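Local coordinates for transcription termination factor NusA (Planctomyces limnophilus, PDB 4MTN), which probably takes part in both transcription termination and antitermination, binding the core RNA polymerase and the nascent RNA, at residues R138-P143 with V170-H175; E266-I271 with V281-D286. One frame throughout, in Å; residues are numbered along the deposited sequence.

Contact 1 of 2, residues R138-P143 with V170-H175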
ATOM      1  N   ARG A 138      14.169  -0.256   1.223  1.00 57.84           N
ATOM      2  CA  ARG A 138      14.155  -0.746   2.601  1.00 61.83           C
ATOM      3  C   ARG A 138      12.748  -0.925   3.156  1.00 57.48           C
ATOM      4  O   ARG A 138      12.427  -1.965   3.733  1.00 58.90           O
ATOM      5  CB  ARG A 138      14.928   0.207   3.516  1.00 72.80           C
ATOM      6  CG  ARG A 138      16.408  -0.089   3.644  1.00 81.13           C
ATOM      7  CD  ARG A 138      17.027   0.759   4.745  1.00 92.21           C
ATOM      8  NE  ARG A 138      16.907   2.188   4.465  1.00 98.62           N
ATOM      9  CZ  ARG A 138      17.939   2.994   4.238  1.00105.73           C
ATOM     10  NH1 ARG A 138      19.176   2.520   4.271  1.00109.97           N
ATOM     11  NH2 ARG A 138      17.734   4.281   3.990  1.00108.09           N
ATOM     12  N   SER A 139      11.918   0.099   2.979  1.00 54.95           N
ATOM     13  CA  SER A 139      10.570   0.118   3.538  1.00 53.41           C
ATOM     14  C   SER A 139       9.709  -1.044   3.052  1.00 49.06           C
ATOM     15  O   SER A 139       8.799  -1.487   3.752  1.00 52.15           O
ATOM     16  CB  SER A 139       9.884   1.444   3.201  1.00 56.51           C
ATOM     17  OG  SER A 139       9.939   1.708   1.809  1.00 51.99           O
ATOM     18  N   GLU A 140       9.998  -1.529   1.851  1.00 47.41           N
ATOM     19  CA  GLU A 140       9.220  -2.606   1.245  1.00 46.77           C
ATOM     20  C   GLU A 140       9.841  -3.987   1.458  1.00 43.54           C
ATOM     21  O   GLU A 140       9.363  -4.982   0.914  1.00 40.97           O
ATOM     22  CB  GLU A 140       9.032  -2.335  -0.247  1.00 46.69           C
ATOM     23  CG  GLU A 140       8.314  -1.025  -0.533  1.00 48.90           C
ATOM     24  CD  GLU A 140       7.067  -0.842   0.318  1.00 53.94           C
ATOM     25  OE1 GLU A 140       6.256  -1.789   0.412  1.00 56.25           O
ATOM     26  OE2 GLU A 140       6.898   0.251   0.898  1.00 57.70           O
HETATM   27  N   MSE A 141      10.912  -4.039   2.243  1.00 45.68           N
HETATM   28  CA  MSE A 141      11.631  -5.285   2.498  1.00 41.61           C
HETATM   29  C   MSE A 141      11.153  -5.996   3.756  1.00 46.51           C
HETATM   30  O   MSE A 141      10.762  -5.359   4.733  1.00 49.31           O
HETATM   31  CB  MSE A 141      13.131  -5.023   2.617  1.00 49.97           C
HETATM   32  CG  MSE A 141      13.834  -4.766   1.303  1.00 55.56           C
HETATM   33 SE   MSE A 141      15.734  -4.440   1.569  1.00 96.46          SE
HETATM   34  CE  MSE A 141      16.205  -6.124   2.436  1.00112.52           C
ATOM     35  N   ILE A 142      11.174  -7.325   3.716  1.00 45.25           N
ATOM     36  CA  ILE A 142      10.955  -8.129   4.911  1.00 45.05           C
ATOM     37  C   ILE A 142      12.235  -8.143   5.744  1.00 49.45           C
ATOM     38  O   ILE A 142      13.280  -8.585   5.269  1.00 51.75           O
ATOM     39  CB  ILE A 142      10.542  -9.570   4.562  1.00 45.64           C
ATOM     40  CG1 ILE A 142       9.266  -9.571   3.717  1.00 43.52           C
ATOM     41  CG2 ILE A 142      10.351 -10.391   5.829  1.00 41.76           C
ATOM     42  CD1 ILE A 142       8.793 -10.955   3.325  1.00 44.62           C
ATOM     43  N   PRO A 143      12.153  -7.648   6.991  1.00 51.03           N
ATOM     44  CA  PRO A 143      13.298  -7.447   7.889  1.00 53.58           C
ATOM     45  C   PRO A 143      14.197  -8.672   8.062  1.00 58.75           C
ATOM     46  O   PRO A 143      13.707  -9.785   8.258  1.00 55.70           O
ATOM     47  CB  PRO A 143      12.631  -7.088   9.220  1.00 52.03           C
ATOM     48  CG  PRO A 143      11.342  -6.466   8.830  1.00 49.48           C
ATOM     49  CD  PRO A 143      10.887  -7.216   7.611  1.00 50.23           C
ATOM     50  N   VAL A 170       9.070  -0.245  -8.810  1.00 40.63           N
ATOM     51  CA  VAL A 170       9.276  -0.461  -7.381  1.00 46.55           C
ATOM     52  C   VAL A 170       8.566  -1.726  -6.912  1.00 49.81           C
ATOM     53  O   VAL A 170       7.367  -1.892  -7.142  1.00 45.43           O
ATOM     54  CB  VAL A 170       8.771   0.738  -6.556  1.00 45.64           C
ATOM     55  CG1 VAL A 170       8.991   0.496  -5.069  1.00 44.73           C
ATOM     56  CG2 VAL A 170       9.459   2.018  -7.002  1.00 44.68           C
ATOM     57  N   LEU A 171       9.300  -2.622  -6.257  1.00 51.01           N
ATOM     58  CA  LEU A 171       8.694  -3.854  -5.768  1.00 46.67           C
ATOM     59  C   LEU A 171       8.444  -3.801  -4.264  1.00 45.02           C
ATOM     60  O   LEU A 171       8.881  -2.872  -3.585  1.00 43.06           O
ATOM     61  CB  LEU A 171       9.591  -5.046  -6.102  1.00 43.82           C
ATOM     62  CG  LEU A 171      10.180  -5.075  -7.513  1.00 47.54           C
ATOM     63  CD1 LEU A 171      11.244  -6.155  -7.623  1.00 36.29           C
ATOM     64  CD2 LEU A 171       9.087  -5.286  -8.551  1.00 34.17           C
ATOM     65  N   SER A 172       7.742  -4.806  -3.747  1.00 45.68           N
ATOM     66  CA  SER A 172       7.583  -4.971  -2.307  1.00 43.82           C
ATOM     67  C   SER A 172       7.445  -6.442  -1.926  1.00 43.28           C
ATOM     68  O   SER A 172       6.680  -7.172  -2.553  1.00 45.50           O
ATOM     69  CB  SER A 172       6.363  -4.189  -1.815  1.00 33.95           C
ATOM     70  OG  SER A 172       6.218  -4.300  -0.410  1.00 40.71           O
ATOM     71  N   ARG A 173       8.180  -6.885  -0.911  1.00 44.42           N
ATOM     72  CA  ARG A 173       7.861  -8.162  -0.281  1.00 37.37           C
ATOM     73  C   ARG A 173       7.089  -7.941   1.018  1.00 36.80           C
ATOM     74  O   ARG A 173       6.619  -8.892   1.641  1.00 39.14           O
ATOM     75  CB  ARG A 173       9.128  -8.973  -0.012  1.00 38.78           C
ATOM     76  CG  ARG A 173      10.150  -8.924  -1.134  1.00 44.73           C
ATOM     77  CD  ARG A 173      10.670 -10.312  -1.467  1.00 49.39           C
ATOM     78  NE  ARG A 173      10.867 -11.137  -0.279  1.00 48.94           N
ATOM     79  CZ  ARG A 173      10.848 -12.466  -0.287  1.00 51.62           C
ATOM     80  NH1 ARG A 173      10.633 -13.120  -1.421  1.00 52.26           N
ATOM     81  NH2 ARG A 173      11.035 -13.143   0.837  1.00 52.63           N
ATOM     82  N   ALA A 174       6.962  -6.678   1.416  1.00 37.96           N
ATOM     83  CA  ALA A 174       6.325  -6.326   2.681  1.00 40.88           C
ATOM     84  C   ALA A 174       4.845  -5.980   2.532  1.00 44.44           C
ATOM     85  O   ALA A 174       4.134  -5.830   3.528  1.00 42.34           O
ATOM     86  CB  ALA A 174       7.064  -5.167   3.328  1.00 36.65           C
ATOM     87  N   HIS A 175       4.384  -5.851   1.293  1.00 42.29           N
ATOM     88  CA  HIS A 175       3.006  -5.448   1.035  1.00 40.87           C
ATOM     89  C   HIS A 175       2.049  -6.606   1.291  1.00 40.63           C
ATOM     90  O   HIS A 175       2.382  -7.759   1.014  1.00 39.36           O
ATOM     91  CB  HIS A 175       2.854  -4.942  -0.402  1.00 38.31           C
ATOM     92  CG  HIS A 175       1.643  -4.088  -0.619  1.00 37.01           C
ATOM     93  ND1 HIS A 175       0.393  -4.618  -0.858  1.00 34.35           N
ATOM     94  CD2 HIS A 175       1.491  -2.744  -0.630  1.00 36.94           C
ATOM     95  CE1 HIS A 175      -0.478  -3.634  -1.007  1.00 33.58           C
ATOM     96  NE2 HIS A 175       0.162  -2.487  -0.875  1.00 36.87           N
TER

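Contact 2 of 2, residues E266-I271 with V281-D286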
ATOM      1  N   GLU A 266     -10.614 -14.879  23.774  1.00 75.13           N
ATOM      2  CA  GLU A 266     -12.069 -14.978  23.781  1.00 75.90           C
ATOM      3  C   GLU A 266     -12.700 -13.642  24.164  1.00 75.85           C
ATOM      4  O   GLU A 266     -12.187 -12.925  25.024  1.00 72.79           O
ATOM      5  CB  GLU A 266     -12.529 -16.077  24.741  1.00 82.01           C
ATOM      6  CG  GLU A 266     -12.033 -17.467  24.373  1.00 86.33           C
ATOM      7  CD  GLU A 266     -12.548 -18.540  25.311  1.00 93.02           C
ATOM      8  OE1 GLU A 266     -13.198 -18.191  26.320  1.00 96.40           O
ATOM      9  OE2 GLU A 266     -12.306 -19.735  25.041  1.00 95.90           O
ATOM     10  N   VAL A 267     -13.817 -13.315  23.522  1.00 77.99           N
ATOM     11  CA  VAL A 267     -14.465 -12.022  23.712  1.00 76.57           C
ATOM     12  C   VAL A 267     -15.844 -12.156  24.353  1.00 84.83           C
ATOM     13  O   VAL A 267     -16.663 -12.966  23.922  1.00 84.09           O
ATOM     14  CB  VAL A 267     -14.601 -11.273  22.370  1.00 70.27           C
ATOM     15  CG1 VAL A 267     -15.436 -10.012  22.536  1.00 73.34           C
ATOM     16  CG2 VAL A 267     -13.227 -10.943  21.807  1.00 66.90           C
ATOM     17  N   GLU A 268     -16.095 -11.355  25.385  1.00 96.03           N
ATOM     18  CA  GLU A 268     -17.391 -11.342  26.052  1.00101.22           C
ATOM     19  C   GLU A 268     -18.400 -10.482  25.296  1.00100.70           C
ATOM     20  O   GLU A 268     -19.378 -10.995  24.749  1.00108.67           O
ATOM     21  CB  GLU A 268     -17.250 -10.844  27.492  1.00109.31           C
ATOM     22  CG  GLU A 268     -16.773 -11.899  28.482  1.00118.64           C
ATOM     23  CD  GLU A 268     -15.333 -12.318  28.253  1.00123.57           C
ATOM     24  OE1 GLU A 268     -14.577 -11.546  27.626  1.00125.64           O
ATOM     25  OE2 GLU A 268     -14.957 -13.422  28.701  1.00126.26           O
ATOM     26  N   ASP A 269     -18.162  -9.174  25.266  1.00 91.66           N
ATOM     27  CA  ASP A 269     -19.069  -8.247  24.596  1.00 86.22           C
ATOM     28  C   ASP A 269     -18.386  -7.461  23.483  1.00 78.28           C
ATOM     29  O   ASP A 269     -17.201  -7.138  23.570  1.00 74.27           O
ATOM     30  CB  ASP A 269     -19.679  -7.273  25.607  1.00 90.21           C
ATOM     31  CG  ASP A 269     -20.789  -7.898  26.426  1.00 98.50           C
ATOM     32  OD1 ASP A 269     -21.492  -8.785  25.900  1.00101.91           O
ATOM     33  OD2 ASP A 269     -20.960  -7.497  27.597  1.00101.49           O
ATOM     34  N   VAL A 270     -19.147  -7.158  22.436  1.00 76.07           N
ATOM     35  CA  VAL A 270     -18.671  -6.314  21.349  1.00 72.39           C
ATOM     36  C   VAL A 270     -19.547  -5.072  21.239  1.00 76.06           C
ATOM     37  O   VAL A 270     -20.730  -5.162  20.906  1.00 77.89           O
ATOM     38  CB  VAL A 270     -18.665  -7.060  20.001  1.00 67.19           C
ATOM     39  CG1 VAL A 270     -18.338  -6.103  18.865  1.00 65.50           C
ATOM     40  CG2 VAL A 270     -17.674  -8.212  20.037  1.00 64.60           C
ATOM     41  N   ILE A 271     -18.962  -3.913  21.524  1.00 76.26           N
ATOM     42  CA  ILE A 271     -19.707  -2.660  21.533  1.00 77.28           C
ATOM     43  C   ILE A 271     -19.264  -1.740  20.399  1.00 77.22           C
ATOM     44  O   ILE A 271     -18.076  -1.466  20.235  1.00 75.79           O
ATOM     45  CB  ILE A 271     -19.545  -1.925  22.877  1.00 77.79           C
ATOM     46  CG1 ILE A 271     -19.906  -2.856  24.037  1.00 77.71           C
ATOM     47  CG2 ILE A 271     -20.397  -0.664  22.906  1.00 79.73           C
ATOM     48  CD1 ILE A 271     -19.694  -2.246  25.406  1.00 77.95           C
ATOM     49  N   VAL A 281     -14.266  -3.692  22.781  1.00 72.58           N
ATOM     50  CA  VAL A 281     -14.252  -5.122  23.061  1.00 71.23           C
ATOM     51  C   VAL A 281     -13.997  -5.408  24.538  1.00 71.37           C
ATOM     52  O   VAL A 281     -12.965  -5.018  25.087  1.00 70.79           O
ATOM     53  CB  VAL A 281     -13.187  -5.844  22.212  1.00 69.10           C
ATOM     54  CG1 VAL A 281     -12.999  -7.274  22.689  1.00 70.23           C
ATOM     55  CG2 VAL A 281     -13.574  -5.813  20.740  1.00 67.54           C
ATOM     56  N   LEU A 282     -14.946  -6.088  25.176  1.00 71.05           N
ATOM     57  CA  LEU A 282     -14.828  -6.438  26.587  1.00 72.74           C
ATOM     58  C   LEU A 282     -14.201  -7.818  26.768  1.00 76.06           C
ATOM     59  O   LEU A 282     -14.670  -8.809  26.205  1.00 73.92           O
ATOM     60  CB  LEU A 282     -16.196  -6.385  27.266  1.00 74.21           C
ATOM     61  CG  LEU A 282     -16.789  -4.982  27.400  1.00 73.55           C
ATOM     62  CD1 LEU A 282     -18.156  -5.032  28.060  1.00 77.72           C
ATOM     63  CD2 LEU A 282     -15.844  -4.086  28.183  1.00 72.03           C
ATOM     64  N   VAL A 283     -13.139  -7.871  27.565  1.00 76.97           N
ATOM     65  CA  VAL A 283     -12.354  -9.088  27.732  1.00 75.74           C
ATOM     66  C   VAL A 283     -11.989  -9.313  29.200  1.00 81.92           C
ATOM     67  O   VAL A 283     -11.569  -8.386  29.891  1.00 86.70           O
ATOM     68  CB  VAL A 283     -11.068  -9.031  26.872  1.00 72.65           C
ATOM     69  CG1 VAL A 283     -10.034 -10.020  27.364  1.00 72.90           C
ATOM     70  CG2 VAL A 283     -11.396  -9.281  25.406  1.00 70.79           C
ATOM     71  N   ARG A 284     -12.156 -10.547  29.670  1.00 82.52           N
ATOM     72  CA  ARG A 284     -11.849 -10.896  31.054  1.00 84.30           C
ATOM     73  C   ARG A 284     -10.353 -10.783  31.340  1.00 83.42           C
ATOM     74  O   ARG A 284      -9.534 -10.805  30.422  1.00 80.20           O
ATOM     75  CB  ARG A 284     -12.344 -12.310  31.368  1.00 88.53           C
ATOM     76  CG  ARG A 284     -11.950 -13.346  30.328  1.00 89.98           C
ATOM     77  CD  ARG A 284     -12.549 -14.709  30.641  1.00 93.55           C
ATOM     78  NE  ARG A 284     -12.225 -15.692  29.612  1.00 96.18           N
ATOM     79  CZ  ARG A 284     -12.679 -16.941  29.600  1.00 99.23           C
ATOM     80  NH1 ARG A 284     -13.482 -17.366  30.565  1.00104.39           N
ATOM     81  NH2 ARG A 284     -12.330 -17.765  28.621  1.00 97.90           N
ATOM     82  N   ASP A 285     -10.011 -10.659  32.620  1.00 87.83           N
ATOM     83  CA  ASP A 285      -8.646 -10.363  33.052  1.00 90.81           C
ATOM     84  C   ASP A 285      -7.586 -11.325  32.516  1.00 91.20           C
ATOM     85  O   ASP A 285      -6.536 -10.893  32.041  1.00 87.06           O
ATOM     86  CB  ASP A 285      -8.579 -10.345  34.581  1.00 96.37           C
ATOM     87  CG  ASP A 285      -9.554  -9.362  35.194  1.00 99.76           C
ATOM     88  OD1 ASP A 285      -9.215  -8.163  35.283  1.00100.14           O
ATOM     89  OD2 ASP A 285     -10.660  -9.788  35.587  1.00102.80           O
ATOM     90  N   ASP A 286      -7.858 -12.624  32.592  1.00 96.96           N
ATOM     91  CA  ASP A 286      -6.883 -13.626  32.171  1.00100.88           C
ATOM     92  C   ASP A 286      -6.665 -13.616  30.659  1.00 98.05           C
ATOM     93  O   ASP A 286      -5.623 -14.051  30.170  1.00 99.29           O
ATOM     94  CB  ASP A 286      -7.314 -15.022  32.633  1.00109.22           C
ATOM     95  CG  ASP A 286      -8.772 -15.317  32.337  1.00114.43           C
ATOM     96  OD1 ASP A 286      -9.283 -14.850  31.298  1.00117.24           O
ATOM     97  OD2 ASP A 286      -9.412 -16.022  33.147  1.00117.83           O
TER

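Contact 1 of 2, residues R138-P143 with V170-H175
A loop-to-strand-end contact, carried mainly by polar groups, ties the turn after strand 133-137 to the close of strand 167-172. Glu140 is its centre and works through both backbone and side chain. Its carbonyl O takes the N-H of Arg173 at 2.9 Å, the donor lying nearly along the C=O axis, and a weak second bond from Ala174 N at 3.0 Å. The side chain, bent at chi2 (-47°), turns its carboxylate to Ser172, whose OG, anti to its own backbone N, donates to the anti lone pair of Glu140 OE1 over 2.6 Å. An alanine in place of Glu140 removes the acceptor of Ser172 OG and would probably loosen the hold on the strand end. Both segments belong to the S1 RNA-binding domain, an OB-fold module, in which strands 133-137 and 167-172 run parallel as neighbours. Further along the loop, Ile142 crosses Arg173 at about a right angle, its CG1 lying 3.8 Å from Arg173 CB. The guanidinium beyond is held by a salt bridge to Glu145 and a bond from NH1 to Arg154 O. The CB of Ala174 points toward the loop and lies 3.3 Å from Glu140 O.

Contact 2 of 2, residues E266-I271 with V281-D286
Val281 opens 281-286 with an apolar touch: its CG1 comes within 3.7 Å of Val267 CG1, the two side chains crossing at about a right angle. Leu282 is held through its backbone, its N-H running almost straight (171°) to Asp269 O at 3.0 Å, in the carbonyl plane, while its own O accepts from Glu268 N, also at 3.0 Å. Its side chain lies alongside that of Asp269 and points the same way, CD1 being 3.7 Å from Asp269 CB; the tip of Ile271 reaches the same methyl. This is the open end of the antiparallel hairpin of strands 269-273 and 278-282, with strand 309-313 pairing in parallel on the far side of the latter, as a type II KH fold would have it. The CB of Val283 points away from 266-271, and the side chain packs on Val312, though CG2 still comes 3.7 Å from Glu266 O. Arg284 follows, its N giving a weak bond to Glu268 OE1 (3.3 Å) and its chain extended from CG to NE. Its NH2 meets Glu266 OE1 in a salt bridge of 2.5 Å, the planes 20° apart. Glu268 OE2 and Asp286 OD1 lie well out of the guanidinium plane near Arg284 NE, adding charge attraction without a directed N-H bond.

How the contacts relate
Along the chain the two contacts come in series: contact 1 closes at 175 before contact 2 opens at 266. Their centres lie about 35 Å apart and their nearest atoms about 25 Å, so they do not touch and share no sheet. Contact 1 belongs to the five-stranded sheet of the S1 domain, near the middle of the elongated chain, whereas contact 2 lies in the three-stranded sheet of strands 269-273, 278-282 and 309-313, further from the chain's centre. Between them come helices 176-186 and 188-191 and the strands and helices from 195 to 261. Contact 1 fastens a loop to a strand end, contact 2 closes the open end of a hairpin, consistent with a modular, RNA-binding protein built from successive domains.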